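Local coordinates for vivid PAS protein VVD (Neurospora crassa, PDB 3D72), which senses blue light through a flavin-binding LOV domain of the PAS family and, once light-activated, forms a rapidly exchanging dimer that probably serves circadian signalling, at residues 10-20 with 32-40; 122-131 with 141-149. The protein carries 1 engineered substitution. All blocks are in the same frame, centred on the assembly; numbering follows the deposited sequence.

Interaction 1 of 2, residues 10-20 with 32-40; sequences YDIMGYLIQIM and VDTSVALIL. Engineered in segment 32-40: V36 (natural residue Cys). With FAD (flavin-adenine dinucleotide), chain C.
In this PAS-fold LOV domain an N-terminal cap packs on the face of the antiparallel sheet turned away from the flavin, and L16, on the cap helix 12-20, meets V32, T34 and L38 there. The two methyls of L16 divide the work: CD1 lies 3.5 Å from T34 CG2, the two side chains crossing at about a right angle, while CD2 rests against V32 CG2 and meets L38 CD2 tip to tip. A branched, flexible leucine suits a place where one side chain must pack against both the loop before the strand and strand 38-40. The helix axis runs roughly crosswise to this strand, at 105°, with its start over L40, L16 over L38 and M20 over V32 of the preceding loop.

At the helix start, L40 is the focus. Its CG stands anti to the backbone N (chi1 -171°), sending CD2 among Y10, I12 and Y15; Y10 CD2 is 3.8 Å from L40 CD2, and the I12 and L40 side chains run past each other in opposite directions, I12 CD1 touching L40 CD2. D11 is the N-cap: its OD1 accepts from G14 N at 3.0 Å, the donor lying above the carboxylate plane. Glycine suits the partner position, since a CB would collide with D11 OD2. D33 OD1, in an Asx turn, takes both S35 N and S35 OG, which fixes the bend leading to the engineered V36, cysteine in the natural protein.

Between these neighbouring strand residues the side chains alternate: L38 and L40 face the helix, whereas I39 turns the other way and sets CD1 3.4 Å from FAD C6. At the far end of the helix, the bend at chi3 (-87°) turns M20 CE toward V32 O, 3.1 Å away, while V32 N makes a weak but nearly straight hydrogen bond of 3.5 Å to M20 SD.

Interaction 2 of 2, residues 122-131 with 141-149; sequences QRFVNFLTMI and RYSMGFQCE. With FAD (flavin-adenine dinucleotide), chain C.
F127 N donates to C148 O at 2.8 Å, beginning a run of backbone hydrogen bonds between two antiparallel strands. T129 and F146 form a hydrogen-bonded pair with reciprocal bonds, and so do I131 and M144; M130 and G145 between them are a non-hydrogen-bonded pair.

Among the polar side chains, a chi1 of -171° swings the N126 amide across to Q147 and C148. Its OD1 accepts from C148 N at 3.2 Å, and ND2 lies 3.2 Å from FAD O4 while donating to N116. With an alanine here, C148 N would probably lose this acceptor, N116 its donor, and FAD O4 the nearby ND2.

Apolar contacts differ by face. I131 CG1 meets the edge of the F146 ring, 4.3 Å from F146 CE2, on the side covered by helix 12-21. On the other side, L128 CD2 sits 3.5 Å from FAD C4X and M130 SD lies 3.2 Å from FAD C9. Glycine suits position G145, because a CB would collide with FAD C6. Such a beta hairpin, flooring the flavin pocket, is typical of LOV domains.

Along the chain, residues 10-40 of interaction 1 all precede the hairpin of interaction 2, and the centres of the two contacts lie about 13 Å apart. Strands 38-42 and 140-146 are neighbours in the five-stranded antiparallel sheet, and the probable hydrogen bonds from G145 N to I39 O and from Q147 N to A37 O join the two contacts directly. Helix 12-21 bridges them as well, for L16 also touches M144 and F146. Both contacts reach FAD, from I39 in one and from the 122-131/141-149 hairpin in the other. The sheet thus lies between flavin and cap, a route by which light-driven changes could plausibly reach the cap, where V32 meets N21 of the second subunit.

Interaction 1 of 2, residues 10-20 with 32-40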
loop_
_atom_site.group_PDB
_atom_site.type_symbol
_atom_site.label_atom_id
_atom_site.label_comp_id
_atom_site.label_asym_id
_atom_site.label_seq_id
_atom_site.Cartn_x
_atom_site.Cartn_y
_atom_site.Cartn_z
ATOM N N TYR A 10 -11.096 -0.509 -9.268
ATOM C CA TYR A 10 -10.122 -1.478 -8.793
ATOM C C TYR A 10 -9.391 -1.146 -7.500
ATOM O O TYR A 10 -9.148 0.014 -7.211
ATOM C CB TYR A 10 -9.105 -1.756 -9.900
ATOM C CG TYR A 10 -9.757 -2.345 -11.124
ATOM C CD1 TYR A 10 -10.297 -1.525 -12.108
ATOM C CD2 TYR A 10 -9.923 -3.724 -11.246
ATOM C CE1 TYR A 10 -11.002 -2.072 -13.189
ATOM C CE2 TYR A 10 -10.621 -4.280 -12.316
ATOM C CZ TYR A 10 -11.162 -3.446 -13.280
ATOM O OH TYR A 10 -11.886 -3.988 -14.320
ATOM N N ASP A 11 -9.041 -2.182 -6.743
ATOM C CA ASP A 11 -8.331 -2.012 -5.475
ATOM C C ASP A 11 -6.837 -1.786 -5.703
ATOM O O ASP A 11 -6.005 -2.566 -5.229
ATOM C CB ASP A 11 -8.519 -3.240 -4.578
ATOM C CG ASP A 11 -8.097 -2.979 -3.137
ATOM O OD1 ASP A 11 -7.721 -1.825 -2.821
ATOM O OD2 ASP A 11 -8.153 -3.926 -2.326
ATOM N N ILE A 12 -6.509 -0.705 -6.403
ATOM C CA ILE A 12 -5.123 -0.385 -6.696
ATOM C C ILE A 12 -4.286 -0.248 -5.427
ATOM O O ILE A 12 -3.164 -0.756 -5.376
ATOM C CB ILE A 12 -5.013 0.906 -7.538
ATOM C CG1 ILE A 12 -5.806 0.744 -8.842
ATOM C CG2 ILE A 12 -3.541 1.224 -7.823
ATOM C CD1 ILE A 12 -5.418 -0.477 -9.671
ATOM N N MET A 13 -4.811 0.416 -4.398
ATOM C CA MET A 13 -4.032 0.552 -3.158
ATOM C C MET A 13 -3.758 -0.799 -2.511
ATOM O O MET A 13 -2.623 -1.083 -2.095
ATOM C CB MET A 13 -4.745 1.462 -2.156
ATOM C CG MET A 13 -4.826 2.900 -2.605
ATOM S SD MET A 13 -5.232 4.005 -1.233
ATOM C CE MET A 13 -6.964 3.783 -1.148
ATOM N N GLY A 14 -4.792 -1.637 -2.430
ATOM C CA GLY A 14 -4.617 -2.942 -1.831
ATOM C C GLY A 14 -3.596 -3.760 -2.593
ATOM O O GLY A 14 -2.803 -4.485 -1.990
ATOM N N TYR A 15 -3.610 -3.638 -3.917
ATOM C CA TYR A 15 -2.676 -4.388 -4.743
ATOM C C TYR A 15 -1.246 -3.884 -4.592
ATOM O O TYR A 15 -0.306 -4.674 -4.634
ATOM C CB TYR A 15 -3.106 -4.358 -6.211
ATOM C CG TYR A 15 -4.460 -4.999 -6.452
ATOM C CD1 TYR A 15 -4.942 -6.009 -5.614
ATOM C CD2 TYR A 15 -5.257 -4.602 -7.524
ATOM C CE1 TYR A 15 -6.188 -6.610 -5.839
ATOM C CE2 TYR A 15 -6.501 -5.198 -7.759
ATOM C CZ TYR A 15 -6.958 -6.196 -6.915
ATOM O OH TYR A 15 -8.190 -6.766 -7.148
ATOM N N LEU A 16 -1.080 -2.578 -4.404
ATOM C CA LEU A 16 0.264 -2.028 -4.206
ATOM C C LEU A 16 0.798 -2.548 -2.870
ATOM O O LEU A 16 1.967 -2.918 -2.761
ATOM C CB LEU A 16 0.235 -0.500 -4.208
ATOM C CG LEU A 16 0.031 0.150 -5.581
ATOM C CD1 LEU A 16 -0.359 1.611 -5.410
ATOM C CD2 LEU A 16 1.316 0.037 -6.402
ATOM N N ILE A 17 -0.063 -2.590 -1.854
ATOM C CA ILE A 17 0.340 -3.104 -0.548
ATOM C C ILE A 17 0.699 -4.579 -0.695
ATOM O O ILE A 17 1.697 -5.049 -0.154
ATOM C CB ILE A 17 -0.798 -2.919 0.488
ATOM C CG1 ILE A 17 -0.952 -1.427 0.805
ATOM C CG2 ILE A 17 -0.504 -3.705 1.762
ATOM C CD1 ILE A 17 -2.230 -1.086 1.557
ATOM N N GLN A 18 -0.107 -5.311 -1.454
ATOM C CA GLN A 18 0.151 -6.728 -1.669
ATOM C C GLN A 18 1.524 -6.929 -2.307
ATOM O O GLN A 18 2.290 -7.813 -1.903
ATOM C CB GLN A 18 -0.925 -7.312 -2.577
ATOM C CG GLN A 18 -0.695 -8.758 -2.952
ATOM C CD GLN A 18 -1.706 -9.253 -3.962
ATOM O OE1 GLN A 18 -2.889 -8.891 -3.905
ATOM N NE2 GLN A 18 -1.252 -10.098 -4.885
ATOM N N ILE A 19 1.831 -6.105 -3.306
ATOM C CA ILE A 19 3.110 -6.210 -3.998
ATOM C C ILE A 19 4.276 -5.904 -3.065
ATOM O O ILE A 19 5.242 -6.668 -3.011
ATOM C CB ILE A 19 3.156 -5.277 -5.230
ATOM C CG1 ILE A 19 2.213 -5.823 -6.308
ATOM C CG2 ILE A 19 4.593 -5.169 -5.764
ATOM C CD1 ILE A 19 1.982 -4.894 -7.475
ATOM N N MET A 20 4.187 -4.810 -2.314
ATOM C CA MET A 20 5.278 -4.465 -1.401
ATOM C C MET A 20 5.461 -5.464 -0.260
ATOM O O MET A 20 6.537 -5.546 0.326
ATOM C CB MET A 20 5.072 -3.063 -0.829
ATOM C CG MET A 20 5.294 -1.958 -1.858
ATOM S SD MET A 20 5.167 -0.314 -1.137
ATOM C CE MET A 20 3.360 -0.049 -1.286
ATOM N N VAL A 32 6.382 1.792 -3.699
ATOM C CA VAL A 32 5.594 2.295 -4.816
ATOM C C VAL A 32 4.254 2.769 -4.284
ATOM O O VAL A 32 3.799 2.294 -3.246
ATOM C CB VAL A 32 5.335 1.201 -5.883
ATOM C CG1 VAL A 32 6.585 0.982 -6.732
ATOM C CG2 VAL A 32 4.918 -0.096 -5.208
ATOM N N ASP A 33 3.648 3.730 -4.971
ATOM C CA ASP A 33 2.340 4.223 -4.570
ATOM C C ASP A 33 1.555 4.587 -5.816
ATOM O O ASP A 33 2.055 4.447 -6.932
ATOM C CB ASP A 33 2.427 5.420 -3.601
ATOM C CG ASP A 33 3.169 6.608 -4.179
ATOM O OD1 ASP A 33 3.246 6.736 -5.417
ATOM O OD2 ASP A 33 3.660 7.436 -3.381
ATOM N N THR A 34 0.325 5.043 -5.624
ATOM C CA THR A 34 -0.541 5.381 -6.739
ATOM C C THR A 34 -0.113 6.594 -7.549
ATOM O O THR A 34 -0.758 6.919 -8.551
ATOM C CB THR A 34 -1.985 5.614 -6.261
ATOM O OG1 THR A 34 -2.015 6.749 -5.387
ATOM C CG2 THR A 34 -2.505 4.389 -5.525
ATOM N N SER A 35 0.969 7.253 -7.131
ATOM C CA SER A 35 1.470 8.444 -7.820
ATOM C C SER A 35 2.398 8.118 -8.992
ATOM O O SER A 35 2.639 8.964 -9.850
ATOM C CB SER A 35 2.223 9.358 -6.844
ATOM O OG SER A 35 3.595 9.015 -6.741
ATOM N N VAL A 36 2.917 6.895 -9.023
ATOM C CA VAL A 36 3.824 6.475 -10.081
ATOM C C VAL A 36 3.061 6.084 -11.335
ATOM O O VAL A 36 1.838 5.982 -11.310
ATOM C CB VAL A 36 4.667 5.257 -9.639
ATOM C CG1 VAL A 36 5.337 5.551 -8.311
ATOM C CG2 VAL A 36 3.790 4.017 -9.529
ATOM N N ALA A 37 3.783 5.885 -12.432
ATOM C CA ALA A 37 3.138 5.462 -13.674
ATOM C C ALA A 37 2.858 3.968 -13.543
ATOM O O ALA A 37 3.770 3.160 -13.385
ATOM C CB ALA A 37 4.047 5.726 -14.873
ATOM N N LEU A 38 1.589 3.594 -13.587
ATOM C CA LEU A 38 1.252 2.185 -13.459
ATOM C C LEU A 38 -0.026 1.877 -14.188
ATOM O O LEU A 38 -0.810 2.771 -14.482
ATOM C CB LEU A 38 1.089 1.787 -11.985
ATOM C CG LEU A 38 -0.055 2.369 -11.150
ATOM C CD1 LEU A 38 -1.366 1.645 -11.463
ATOM C CD2 LEU A 38 0.274 2.209 -9.663
ATOM N N ILE A 39 -0.204 0.604 -14.498
ATOM C CA ILE A 39 -1.434 0.145 -15.135
ATOM C C ILE A 39 -1.781 -1.228 -14.585
ATOM O O ILE A 39 -0.924 -1.950 -14.083
ATOM C CB ILE A 39 -1.328 0.078 -16.681
ATOM C CG1 ILE A 39 -0.290 -0.953 -17.117
ATOM C CG2 ILE A 39 -0.974 1.448 -17.228
ATOM C CD1 ILE A 39 -0.294 -1.188 -18.625
ATOM N N LEU A 40 -3.059 -1.578 -14.647
ATOM C CA LEU A 40 -3.507 -2.878 -14.178
ATOM C C LEU A 40 -4.193 -3.531 -15.372
ATOM O O LEU A 40 -5.013 -2.887 -16.037
ATOM C CB LEU A 40 -4.522 -2.732 -13.038
ATOM C CG LEU A 40 -4.868 -4.059 -12.347
ATOM C CD1 LEU A 40 -3.755 -4.439 -11.363
ATOM C CD2 LEU A 40 -6.189 -3.914 -11.602
HETATM P PA FAD C . 3.322 -11.664 -29.222
HETATM O O1A FAD C . 2.401 -10.738 -29.936
HETATM O O2A FAD C . 3.020 -13.114 -29.281
HETATM O O5B FAD C . 4.794 -11.389 -29.748
HETATM C C5B FAD C . 5.952 -12.120 -29.299
HETATM C C4B FAD C . 7.111 -11.754 -30.221
HETATM O O4B FAD C . 8.241 -12.542 -29.805
HETATM C C3B FAD C . 6.875 -12.035 -31.721
HETATM O O3B FAD C . 7.092 -10.931 -32.561
HETATM C C2B FAD C . 7.777 -13.217 -32.056
HETATM O O2B FAD C . 8.402 -13.223 -33.313
HETATM C C1B FAD C . 8.770 -13.311 -30.894
HETATM N N9A FAD C . 8.964 -14.654 -30.380
HETATM C C8A FAD C . 8.027 -15.489 -29.838
HETATM N N7A FAD C . 8.494 -16.659 -29.468
HETATM C C5A FAD C . 9.833 -16.598 -29.815
HETATM C C6A FAD C . 10.904 -17.551 -29.672
HETATM N N6A FAD C . 10.702 -18.762 -29.145
HETATM N N1A FAD C . 12.145 -17.194 -30.111
HETATM C C2A FAD C . 12.315 -15.954 -30.646
HETATM N N3A FAD C . 11.393 -14.979 -30.821
HETATM C C4A FAD C . 10.132 -15.398 -30.370
HETATM N N1 FAD C . 4.368 -3.577 -23.292
HETATM C C2 FAD C . 4.931 -2.401 -23.671
HETATM O O2 FAD C . 5.532 -2.268 -24.753
HETATM N N3 FAD C . 4.854 -1.292 -22.814
HETATM C C4 FAD C . 4.210 -1.280 -21.576
HETATM O O4 FAD C . 4.209 -0.237 -20.883
HETATM C C4X FAD C . 3.640 -2.509 -21.184
HETATM N N5 FAD C . 2.960 -2.577 -19.954
HETATM C C5X FAD C . 2.400 -3.791 -19.595
HETATM C C6 FAD C . 1.706 -3.882 -18.349
HETATM C C7 FAD C . 1.095 -5.045 -17.945
HETATM C C7M FAD C . 0.396 -5.041 -16.579
HETATM C C8 FAD C . 1.095 -6.184 -18.787
HETATM C C8M FAD C . 0.419 -7.488 -18.413
HETATM C C9 FAD C . 1.795 -6.118 -20.046
HETATM C C9A FAD C . 2.439 -4.944 -20.471
HETATM N N10 FAD C . 3.163 -4.837 -21.728
HETATM C C10 FAD C . 3.706 -3.624 -22.087
HETATM C "C1'" FAD C . 3.327 -5.990 -22.657
HETATM C "C2'" FAD C . 2.271 -6.323 -23.683
HETATM O "O2'" FAD C . 0.981 -6.082 -23.108
HETATM C "C3'" FAD C . 2.497 -7.790 -24.116
HETATM O "O3'" FAD C . 2.357 -8.630 -22.972
HETATM C "C4'" FAD C . 3.915 -8.026 -24.737
HETATM O "O4'" FAD C . 4.023 -7.297 -25.944
HETATM C "C5'" FAD C . 4.215 -9.511 -25.002
HETATM O "O5'" FAD C . 3.026 -10.237 -25.350
HETATM P P FAD C . 2.425 -10.253 -26.819
HETATM O O1P FAD C . 1.055 -10.756 -26.685
HETATM O O2P FAD C . 2.572 -8.923 -27.459
HETATM O O3P FAD C . 3.279 -11.312 -27.671
#

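Interaction 2 of 2, residues 122-131 with 141-149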
loop_
_atom_site.group_PDB
_atom_site.type_symbol
_atom_site.label_atom_id
_atom_site.label_comp_id
_atom_site.label_asym_id
_atom_site.label_seq_id
_atom_site.Cartn_x
_atom_site.Cartn_y
_atom_site.Cartn_z
ATOM N N GLN A 122 6.957 10.123 -30.287
ATOM C CA GLN A 122 8.280 10.228 -29.681
ATOM C C GLN A 122 8.758 8.892 -29.123
ATOM O O GLN A 122 8.105 8.289 -28.272
ATOM C CB GLN A 122 8.290 11.265 -28.562
ATOM C CG GLN A 122 9.593 11.277 -27.767
ATOM C CD GLN A 122 9.473 12.020 -26.447
ATOM O OE1 GLN A 122 10.214 11.750 -25.500
ATOM N NE2 GLN A 122 8.543 12.968 -26.382
ATOM N N ARG A 123 9.912 8.448 -29.600
ATOM C CA ARG A 123 10.503 7.190 -29.165
ATOM C C ARG A 123 11.165 7.323 -27.798
ATOM O O ARG A 123 11.827 8.321 -27.506
ATOM C CB ARG A 123 11.561 6.734 -30.174
ATOM C CG ARG A 123 12.411 5.558 -29.717
ATOM C CD ARG A 123 13.542 5.292 -30.698
ATOM N NE ARG A 123 14.472 4.265 -30.230
ATOM C CZ ARG A 123 14.654 3.098 -30.837
ATOM N NH1 ARG A 123 13.969 2.805 -31.935
ATOM N NH2 ARG A 123 15.515 2.222 -30.350
ATOM N N PHE A 124 10.974 6.314 -26.957
ATOM C CA PHE A 124 11.604 6.301 -25.648
ATOM C C PHE A 124 11.830 4.872 -25.188
ATOM O O PHE A 124 11.226 3.934 -25.714
ATOM C CB PHE A 124 10.781 7.082 -24.605
ATOM C CG PHE A 124 9.498 6.415 -24.174
ATOM C CD1 PHE A 124 8.338 6.540 -24.934
ATOM C CD2 PHE A 124 9.445 5.699 -22.982
ATOM C CE1 PHE A 124 7.139 5.965 -24.506
ATOM C CE2 PHE A 124 8.254 5.121 -22.546
ATOM C CZ PHE A 124 7.101 5.251 -23.307
ATOM N N VAL A 125 12.741 4.705 -24.236
ATOM C CA VAL A 125 13.020 3.389 -23.685
ATOM C C VAL A 125 12.236 3.315 -22.386
ATOM O O VAL A 125 12.424 4.126 -21.480
ATOM C CB VAL A 125 14.521 3.193 -23.395
ATOM C CG1 VAL A 125 14.775 1.770 -22.915
ATOM C CG2 VAL A 125 15.333 3.482 -24.657
ATOM N N ASN A 126 11.339 2.340 -22.315
ATOM C CA ASN A 126 10.483 2.144 -21.155
ATOM C C ASN A 126 11.043 1.030 -20.281
ATOM O O ASN A 126 11.195 -0.102 -20.734
ATOM C CB ASN A 126 9.079 1.773 -21.656
ATOM C CG ASN A 126 8.026 1.758 -20.564
ATOM O OD1 ASN A 126 8.327 1.750 -19.373
ATOM N ND2 ASN A 126 6.759 1.733 -20.985
ATOM N N PHE A 127 11.384 1.362 -19.037
ATOM C CA PHE A 127 11.872 0.369 -18.085
ATOM C C PHE A 127 10.584 -0.146 -17.438
ATOM O O PHE A 127 9.969 0.534 -16.615
ATOM C CB PHE A 127 12.774 1.026 -17.036
ATOM C CG PHE A 127 13.208 0.097 -15.935
ATOM C CD1 PHE A 127 13.088 0.485 -14.601
ATOM C CD2 PHE A 127 13.742 -1.157 -16.222
ATOM C CE1 PHE A 127 13.479 -0.366 -13.569
ATOM C CE2 PHE A 127 14.139 -2.019 -15.191
ATOM C CZ PHE A 127 14.009 -1.614 -13.863
ATOM N N LEU A 128 10.196 -1.354 -17.823
ATOM C CA LEU A 128 8.955 -1.967 -17.374
ATOM C C LEU A 128 9.080 -3.114 -16.377
ATOM O O LEU A 128 9.906 -3.995 -16.543
ATOM C CB LEU A 128 8.219 -2.467 -18.616
ATOM C CG LEU A 128 6.900 -3.212 -18.471
ATOM C CD1 LEU A 128 5.809 -2.257 -18.023
ATOM C CD2 LEU A 128 6.558 -3.844 -19.818
ATOM N N THR A 129 8.234 -3.094 -15.344
ATOM C CA THR A 129 8.202 -4.159 -14.355
ATOM C C THR A 129 6.756 -4.639 -14.264
ATOM O O THR A 129 5.856 -3.823 -14.117
ATOM C CB THR A 129 8.620 -3.665 -12.958
ATOM O OG1 THR A 129 9.906 -3.038 -13.033
ATOM C CG2 THR A 129 8.691 -4.842 -11.985
ATOM N N MET A 130 6.531 -5.943 -14.376
ATOM C CA MET A 130 5.170 -6.491 -14.278
ATOM C C MET A 130 5.126 -7.519 -13.163
ATOM O O MET A 130 5.944 -8.444 -13.123
ATOM C CB MET A 130 4.761 -7.136 -15.600
ATOM C CG MET A 130 4.520 -6.139 -16.720
ATOM S SD MET A 130 4.391 -6.922 -18.341
ATOM C CE MET A 130 6.085 -7.347 -18.688
ATOM N N ILE A 131 4.166 -7.352 -12.256
ATOM C CA ILE A 131 4.019 -8.238 -11.108
ATOM C C ILE A 131 2.598 -8.781 -11.053
ATOM O O ILE A 131 1.649 -7.998 -11.052
ATOM C CB ILE A 131 4.265 -7.462 -9.788
ATOM C CG1 ILE A 131 5.596 -6.698 -9.859
ATOM C CG2 ILE A 131 4.261 -8.420 -8.612
ATOM C CD1 ILE A 131 6.816 -7.588 -9.938
ATOM N N ARG A 141 -5.219 -12.834 -10.736
ATOM C CA ARG A 141 -6.274 -12.357 -11.634
ATOM C C ARG A 141 -5.812 -11.176 -12.489
ATOM O O ARG A 141 -6.216 -11.025 -13.646
ATOM C CB ARG A 141 -7.499 -11.948 -10.799
ATOM C CG ARG A 141 -8.601 -11.175 -11.545
ATOM C CD ARG A 141 -9.213 -12.009 -12.651
ATOM N NE ARG A 141 -10.146 -11.234 -13.470
ATOM C CZ ARG A 141 -11.437 -11.050 -13.200
ATOM N NH1 ARG A 141 -12.181 -10.317 -14.018
ATOM N NH2 ARG A 141 -11.994 -11.603 -12.129
ATOM N N TYR A 142 -4.949 -10.346 -11.916
ATOM C CA TYR A 142 -4.461 -9.174 -12.629
ATOM C C TYR A 142 -2.950 -9.135 -12.684
ATOM O O TYR A 142 -2.267 -9.930 -12.055
ATOM C CB TYR A 142 -4.914 -7.894 -11.924
ATOM C CG TYR A 142 -6.399 -7.773 -11.752
ATOM C CD1 TYR A 142 -7.001 -7.987 -10.516
ATOM C CD2 TYR A 142 -7.206 -7.459 -12.834
ATOM C CE1 TYR A 142 -8.387 -7.891 -10.365
ATOM C CE2 TYR A 142 -8.588 -7.366 -12.697
ATOM C CZ TYR A 142 -9.166 -7.583 -11.466
ATOM O OH TYR A 142 -10.532 -7.520 -11.350
ATOM N N SER A 143 -2.441 -8.184 -13.448
ATOM C CA SER A 143 -1.006 -7.964 -13.523
ATOM C C SER A 143 -0.849 -6.463 -13.376
ATOM O O SER A 143 -1.561 -5.699 -14.039
ATOM C CB SER A 143 -0.428 -8.403 -14.868
ATOM O OG SER A 143 0.971 -8.130 -14.902
ATOM N N MET A 144 0.049 -6.030 -12.492
ATOM C CA MET A 144 0.286 -4.604 -12.322
ATOM C C MET A 144 1.609 -4.271 -12.994
ATOM O O MET A 144 2.632 -4.922 -12.739
ATOM C CB MET A 144 0.350 -4.199 -10.843
ATOM C CG MET A 144 0.531 -2.676 -10.646
ATOM S SD MET A 144 0.155 -2.014 -8.986
ATOM C CE MET A 144 -1.659 -2.333 -8.911
ATOM N N GLY A 145 1.568 -3.281 -13.875
ATOM C CA GLY A 145 2.768 -2.861 -14.572
ATOM C C GLY A 145 3.211 -1.486 -14.123
ATOM O O GLY A 145 2.395 -0.609 -13.874
ATOM N N PHE A 146 4.527 -1.314 -14.016
ATOM C CA PHE A 146 5.142 -0.060 -13.611
ATOM C C PHE A 146 6.011 0.382 -14.779
ATOM O O PHE A 146 6.798 -0.413 -15.290
ATOM C CB PHE A 146 6.004 -0.299 -12.369
ATOM C CG PHE A 146 5.222 -0.785 -11.185
ATOM C CD1 PHE A 146 4.654 0.119 -10.296
ATOM C CD2 PHE A 146 5.033 -2.145 -10.971
ATOM C CE1 PHE A 146 3.906 -0.327 -9.202
ATOM C CE2 PHE A 146 4.286 -2.605 -9.878
ATOM C CZ PHE A 146 3.724 -1.691 -8.994
ATOM N N GLN A 147 5.846 1.626 -15.214
ATOM C CA GLN A 147 6.622 2.155 -16.339
ATOM C C GLN A 147 7.556 3.266 -15.905
ATOM O O GLN A 147 7.266 4.014 -14.977
ATOM C CB GLN A 147 5.702 2.699 -17.432
ATOM C CG GLN A 147 4.818 1.674 -18.115
ATOM C CD GLN A 147 3.659 1.225 -17.260
ATOM O OE1 GLN A 147 3.203 1.959 -16.388
ATOM N NE2 GLN A 147 3.164 0.019 -17.518
ATOM N N CYS A 148 8.671 3.388 -16.612
ATOM C CA CYS A 148 9.666 4.400 -16.301
ATOM C C CYS A 148 10.353 4.819 -17.585
ATOM O O CYS A 148 10.910 3.989 -18.299
ATOM C CB CYS A 148 10.694 3.839 -15.313
ATOM S SG CYS A 148 12.114 4.920 -14.961
ATOM N N GLU A 149 10.297 6.110 -17.880
ATOM C CA GLU A 149 10.932 6.622 -19.078
ATOM C C GLU A 149 12.427 6.738 -18.792
ATOM O O GLU A 149 12.791 7.432 -17.815
ATOM C CB GLU A 149 10.344 7.984 -19.438
ATOM C CG GLU A 149 10.426 8.302 -20.909
ATOM C CD GLU A 149 9.982 9.709 -21.226
ATOM O OE1 GLU A 149 8.968 10.157 -20.653
ATOM O OE2 GLU A 149 10.650 10.360 -22.059
ATOM O OXT GLU A 149 13.219 6.128 -19.543
HETATM P PA FAD C . 3.322 -11.664 -29.222
HETATM O O1A FAD C . 2.401 -10.738 -29.936
HETATM O O2A FAD C . 3.020 -13.114 -29.281
HETATM O O5B FAD C . 4.794 -11.389 -29.748
HETATM C C5B FAD C . 5.952 -12.120 -29.299
HETATM C C4B FAD C . 7.111 -11.754 -30.221
HETATM O O4B FAD C . 8.241 -12.542 -29.805
HETATM C C3B FAD C . 6.875 -12.035 -31.721
HETATM O O3B FAD C . 7.092 -10.931 -32.561
HETATM C C2B FAD C . 7.777 -13.217 -32.056
HETATM O O2B FAD C . 8.402 -13.223 -33.313
HETATM C C1B FAD C . 8.770 -13.311 -30.894
HETATM N N9A FAD C . 8.964 -14.654 -30.380
HETATM C C8A FAD C . 8.027 -15.489 -29.838
HETATM N N7A FAD C . 8.494 -16.659 -29.468
HETATM C C5A FAD C . 9.833 -16.598 -29.815
HETATM C C6A FAD C . 10.904 -17.551 -29.672
HETATM N N6A FAD C . 10.702 -18.762 -29.145
HETATM N N1A FAD C . 12.145 -17.194 -30.111
HETATM C C2A FAD C . 12.315 -15.954 -30.646
HETATM N N3A FAD C . 11.393 -14.979 -30.821
HETATM C C4A FAD C . 10.132 -15.398 -30.370
HETATM N N1 FAD C . 4.368 -3.577 -23.292
HETATM C C2 FAD C . 4.931 -2.401 -23.671
HETATM O O2 FAD C . 5.532 -2.268 -24.753
HETATM N N3 FAD C . 4.854 -1.292 -22.814
HETATM C C4 FAD C . 4.210 -1.280 -21.576
HETATM O O4 FAD C . 4.209 -0.237 -20.883
HETATM C C4X FAD C . 3.640 -2.509 -21.184
HETATM N N5 FAD C . 2.960 -2.577 -19.954
HETATM C C5X FAD C . 2.400 -3.791 -19.595
HETATM C C6 FAD C . 1.706 -3.882 -18.349
HETATM C C7 FAD C . 1.095 -5.045 -17.945
HETATM C C7M FAD C . 0.396 -5.041 -16.579
HETATM C C8 FAD C . 1.095 -6.184 -18.787
HETATM C C8M FAD C . 0.419 -7.488 -18.413
HETATM C C9 FAD C . 1.795 -6.118 -20.046
HETATM C C9A FAD C . 2.439 -4.944 -20.471
HETATM N N10 FAD C . 3.163 -4.837 -21.728
HETATM C C10 FAD C . 3.706 -3.624 -22.087
HETATM C "C1'" FAD C . 3.327 -5.990 -22.657
HETATM C "C2'" FAD C . 2.271 -6.323 -23.683
HETATM O "O2'" FAD C . 0.981 -6.082 -23.108
HETATM C "C3'" FAD C . 2.497 -7.790 -24.116
HETATM O "O3'" FAD C . 2.357 -8.630 -22.972
HETATM C "C4'" FAD C . 3.915 -8.026 -24.737
HETATM O "O4'" FAD C . 4.023 -7.297 -25.944
HETATM C "C5'" FAD C . 4.215 -9.511 -25.002
HETATM O "O5'" FAD C . 3.026 -10.237 -25.350
HETATM P P FAD C . 2.425 -10.253 -26.819
HETATM O O1P FAD C . 1.055 -10.756 -26.685
HETATM O O2P FAD C . 2.572 -8.923 -27.459
HETATM O O3P FAD C . 3.279 -11.312 -27.671
#